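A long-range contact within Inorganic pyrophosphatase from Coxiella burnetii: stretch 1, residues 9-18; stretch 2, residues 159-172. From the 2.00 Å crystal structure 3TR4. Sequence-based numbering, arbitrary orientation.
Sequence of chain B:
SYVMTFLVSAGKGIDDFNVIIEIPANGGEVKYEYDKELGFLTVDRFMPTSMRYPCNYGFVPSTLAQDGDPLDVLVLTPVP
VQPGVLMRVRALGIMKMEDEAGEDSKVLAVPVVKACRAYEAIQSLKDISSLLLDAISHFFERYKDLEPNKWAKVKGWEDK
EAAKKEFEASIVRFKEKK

Stretch 1 (9-18) SAGKGIDDFN
Stretch 2 159-172: DKEAAKKEFEASIV

Residues 9-18, loop and turn leading into a strand from 16, with a corner at 12, pack against one side of a helix that begins at 160 and runs on past 172, burying 450 Å² in total. The CA atoms of Ile14 and Lys164 lie 5.7 Å apart, those of Ala10 and Ile171 7.7 Å, so the earlier part of the first stretch meets the later part of the helix. Several backbone bonds are made within the first stretch: Gly13 to Asp16 form a type I turn, with Asp16 N donating to Gly13 O (2.9 Å), while Asp16 O accepts from Lys12 N (3.0 Å) and Gly13 N (3.3 Å). Asn18 N reaches Ala10 O (2.8 Å), and Asn18 ND2 reaches Ser9 O (3.0 Å). Asp16 OD1 and OD2 are hydrogen-bonded elsewhere in the structure. Gly11, at phi/psi 112/-161, has no room for a CB, which would clash with Phe17 CA. The helix makes its own bonds: Asp159 caps its start, OD1 accepting from Ala162 N (3.0 Å), and i to i+4 bonds follow; farther along, Ser170 OG (chi1 p) donates to Phe167 O (2.8 Å).

One hydrogen bond, part of a salt bridge between exposed Asp15 and partly exposed Lys160, crosses the contact. Extended Lys160 (t, t, t, then p at chi4) donates from NZ to Asp15 OD2 (2.8 Å); NZ is also hydrogen-bonded elsewhere in the structure. Asp15 adopts chi1 m.

The rest is mainly apolar packing. Ile14 and Phe167 have the largest covered areas (118 and 102 Å²), as suits bulky apolar side chains. Ile14 (t, p), its CA-to-CB bond sideways to the helix, sets CD1 3.8 Å from Lys164 CA and 3.8 Å from Phe167 CB. Ala163, small and buried, leaves its CB 4.4 Å from Ile14 CD1. Phe167 (chi1 173°, chi2 80°) points its CA-to-CB bond toward the first stretch; its CE2 comes 3.9 Å from Gly13 C and its CZ 3.7 Å from Phe17 CB. The rings of Phe167 and Phe17 (chi1 p) meet obliquely, centroids 5.0 Å apart and planes at 45°. Beyond them, Ala10 CB touches Ile171 CD1 (m, t) at 4.2 Å.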

# COMPACT_ATOMS: atom_id res chain seq x y z
N SER B 9 8.08 32.06 -3.64
CA SER B 9 9.33 32.41 -4.30
C SER B 9 10.11 31.16 -4.71
O SER B 9 9.92 30.07 -4.15
CB SER B 9 10.20 33.29 -3.41
OG SER B 9 11.04 32.50 -2.58
N ALA B 10 11.00 31.32 -5.69
CA ALA B 10 11.83 30.23 -6.17
C ALA B 10 12.81 29.76 -5.09
O ALA B 10 13.33 28.64 -5.16
CB ALA B 10 12.57 30.64 -7.42
N GLY B 11 13.05 30.61 -4.11
CA GLY B 11 14.00 30.29 -3.05
C GLY B 11 15.24 31.15 -3.11
O GLY B 11 15.25 32.21 -3.74
N LYS B 12 16.31 30.69 -2.46
CA LYS B 12 17.53 31.48 -2.33
C LYS B 12 18.51 31.31 -3.49
O LYS B 12 19.13 32.27 -3.93
CB LYS B 12 18.22 31.18 -0.99
CG LYS B 12 17.40 31.61 0.22
CD LYS B 12 18.07 31.23 1.53
CE LYS B 12 17.29 31.80 2.70
NZ LYS B 12 17.87 31.42 4.02
N GLY B 13 18.66 30.08 -3.98
CA GLY B 13 19.60 29.80 -5.04
C GLY B 13 19.76 28.32 -5.33
O GLY B 13 19.01 27.50 -4.81
N ILE B 14 20.75 27.99 -6.15
CA ILE B 14 20.92 26.63 -6.65
C ILE B 14 21.21 25.61 -5.54
O ILE B 14 21.02 24.41 -5.73
CB ILE B 14 22.02 26.56 -7.73
CG1 ILE B 14 21.85 25.31 -8.60
CG2 ILE B 14 23.40 26.62 -7.09
CD1 ILE B 14 20.52 25.26 -9.35
N ASP B 15 21.67 26.10 -4.39
CA ASP B 15 21.98 25.23 -3.26
C ASP B 15 20.86 25.21 -2.23
O ASP B 15 20.96 24.54 -1.20
CB ASP B 15 23.27 25.66 -2.58
CG ASP B 15 24.50 25.29 -3.37
OD1 ASP B 15 25.16 26.20 -3.92
OD2 ASP B 15 24.81 24.08 -3.46
N ASP B 16 19.79 25.95 -2.50
CA ASP B 16 18.67 26.03 -1.57
C ASP B 16 17.48 26.69 -2.23
O ASP B 16 17.22 27.88 -2.03
CB ASP B 16 19.08 26.81 -0.32
CG ASP B 16 17.93 26.98 0.65
OD1 ASP B 16 16.93 26.24 0.54
OD2 ASP B 16 18.03 27.86 1.53
N PHE B 17 16.75 25.92 -3.03
CA PHE B 17 15.57 26.45 -3.70
C PHE B 17 14.32 25.63 -3.41
O PHE B 17 14.40 24.52 -2.88
CB PHE B 17 15.81 26.63 -5.21
CG PHE B 17 16.12 25.35 -5.95
CD1 PHE B 17 17.41 24.87 -6.03
CD2 PHE B 17 15.11 24.66 -6.61
CE1 PHE B 17 17.70 23.71 -6.73
CE2 PHE B 17 15.39 23.50 -7.32
CZ PHE B 17 16.68 23.02 -7.38
N ASN B 18 13.16 26.19 -3.74
CA ASN B 18 11.89 25.55 -3.44
C ASN B 18 11.39 24.65 -4.56
O ASN B 18 11.54 24.96 -5.74
CB ASN B 18 10.83 26.60 -3.11
CG ASN B 18 11.12 27.33 -1.81
OD1 ASN B 18 11.73 26.77 -0.90
ND2 ASN B 18 10.69 28.58 -1.72
N ASP B 159 26.41 19.26 -15.58
CA ASP B 159 26.83 19.46 -14.19
C ASP B 159 26.06 20.55 -13.44
O ASP B 159 25.18 21.22 -14.00
CB ASP B 159 28.34 19.71 -14.12
CG ASP B 159 28.76 20.96 -14.88
OD1 ASP B 159 27.96 21.93 -14.96
OD2 ASP B 159 29.89 20.98 -15.41
N LYS B 160 26.41 20.71 -12.17
CA LYS B 160 25.75 21.66 -11.28
C LYS B 160 25.77 23.09 -11.83
O LYS B 160 24.80 23.82 -11.71
CB LYS B 160 26.39 21.61 -9.90
CG LYS B 160 25.74 22.48 -8.83
CD LYS B 160 26.50 22.33 -7.51
CE LYS B 160 26.11 23.39 -6.50
NZ LYS B 160 24.66 23.33 -6.17
N GLU B 161 26.89 23.47 -12.44
CA GLU B 161 27.00 24.80 -13.05
C GLU B 161 25.98 24.99 -14.16
O GLU B 161 25.40 26.06 -14.30
CB GLU B 161 28.42 25.04 -13.58
CG GLU B 161 28.58 26.35 -14.32
CD GLU B 161 28.16 27.55 -13.48
OE1 GLU B 161 28.44 27.55 -12.27
OE2 GLU B 161 27.54 28.48 -14.05
N ALA B 162 25.77 23.95 -14.96
CA ALA B 162 24.75 24.00 -16.01
C ALA B 162 23.36 24.14 -15.39
O ALA B 162 22.52 24.88 -15.89
CB ALA B 162 24.82 22.76 -16.89
N ALA B 163 23.12 23.42 -14.29
CA ALA B 163 21.82 23.49 -13.63
C ALA B 163 21.57 24.91 -13.13
O ALA B 163 20.46 25.44 -13.24
CB ALA B 163 21.76 22.49 -12.47
N LYS B 164 22.62 25.52 -12.57
CA LYS B 164 22.55 26.88 -12.06
C LYS B 164 22.18 27.87 -13.16
O LYS B 164 21.29 28.71 -12.98
CB LYS B 164 23.89 27.27 -11.44
CG LYS B 164 23.93 28.65 -10.82
CD LYS B 164 25.20 28.83 -10.01
CE LYS B 164 25.21 30.14 -9.26
NZ LYS B 164 26.29 30.18 -8.24
N LYS B 165 22.85 27.77 -14.30
CA LYS B 165 22.57 28.64 -15.44
C LYS B 165 21.09 28.59 -15.80
O LYS B 165 20.43 29.63 -15.88
CB LYS B 165 23.41 28.24 -16.65
CG LYS B 165 24.87 28.62 -16.55
CD LYS B 165 25.62 28.23 -17.82
CE LYS B 165 24.94 28.82 -19.05
NZ LYS B 165 25.63 28.41 -20.31
N GLU B 166 20.58 27.38 -16.03
CA GLU B 166 19.19 27.19 -16.41
C GLU B 166 18.24 27.71 -15.33
O GLU B 166 17.22 28.32 -15.63
CB GLU B 166 18.91 25.71 -16.69
CG GLU B 166 17.48 25.42 -17.11
CD GLU B 166 17.13 26.02 -18.46
OE1 GLU B 166 18.05 26.15 -19.30
OE2 GLU B 166 15.95 26.36 -18.68
N PHE B 167 18.60 27.45 -14.08
CA PHE B 167 17.81 27.90 -12.94
C PHE B 167 17.69 29.42 -12.93
O PHE B 167 16.59 29.97 -12.84
CB PHE B 167 18.46 27.40 -11.64
CG PHE B 167 17.83 27.93 -10.38
CD1 PHE B 167 16.66 27.38 -9.89
CD2 PHE B 167 18.42 28.97 -9.68
CE1 PHE B 167 16.08 27.87 -8.72
CE2 PHE B 167 17.85 29.46 -8.52
CZ PHE B 167 16.68 28.91 -8.04
N GLU B 168 18.82 30.11 -13.05
CA GLU B 168 18.83 31.57 -13.01
C GLU B 168 18.12 32.19 -14.21
O GLU B 168 17.44 33.21 -14.08
CB GLU B 168 20.26 32.09 -12.88
CG GLU B 168 20.87 31.82 -11.52
CD GLU B 168 22.33 32.20 -11.45
OE1 GLU B 168 22.99 32.24 -12.51
OE2 GLU B 168 22.82 32.46 -10.33
N ALA B 169 18.27 31.58 -15.38
CA ALA B 169 17.60 32.08 -16.59
C ALA B 169 16.09 31.92 -16.50
O ALA B 169 15.34 32.81 -16.93
CB ALA B 169 18.15 31.38 -17.83
N SER B 170 15.63 30.80 -15.96
CA SER B 170 14.20 30.56 -15.82
C SER B 170 13.57 31.53 -14.82
O SER B 170 12.38 31.82 -14.88
CB SER B 170 13.92 29.11 -15.42
OG SER B 170 14.29 28.88 -14.07
N ILE B 171 14.39 32.00 -13.88
CA ILE B 171 13.96 33.04 -12.96
C ILE B 171 13.83 34.36 -13.72
O ILE B 171 12.87 35.11 -13.54
CB ILE B 171 14.95 33.21 -11.79
CG1 ILE B 171 14.81 32.05 -10.81
CG2 ILE B 171 14.72 34.54 -11.09
CD1 ILE B 171 15.76 32.13 -9.63
N VAL B 172 14.81 34.63 -14.58
CA VAL B 172 14.79 35.82 -15.41
C VAL B 172 13.52 35.88 -16.26
O VAL B 172 12.83 36.90 -16.29
CB VAL B 172 16.01 35.89 -16.35
CG1 VAL B 172 15.84 37.00 -17.37
CG2 VAL B 172 17.28 36.09 -15.54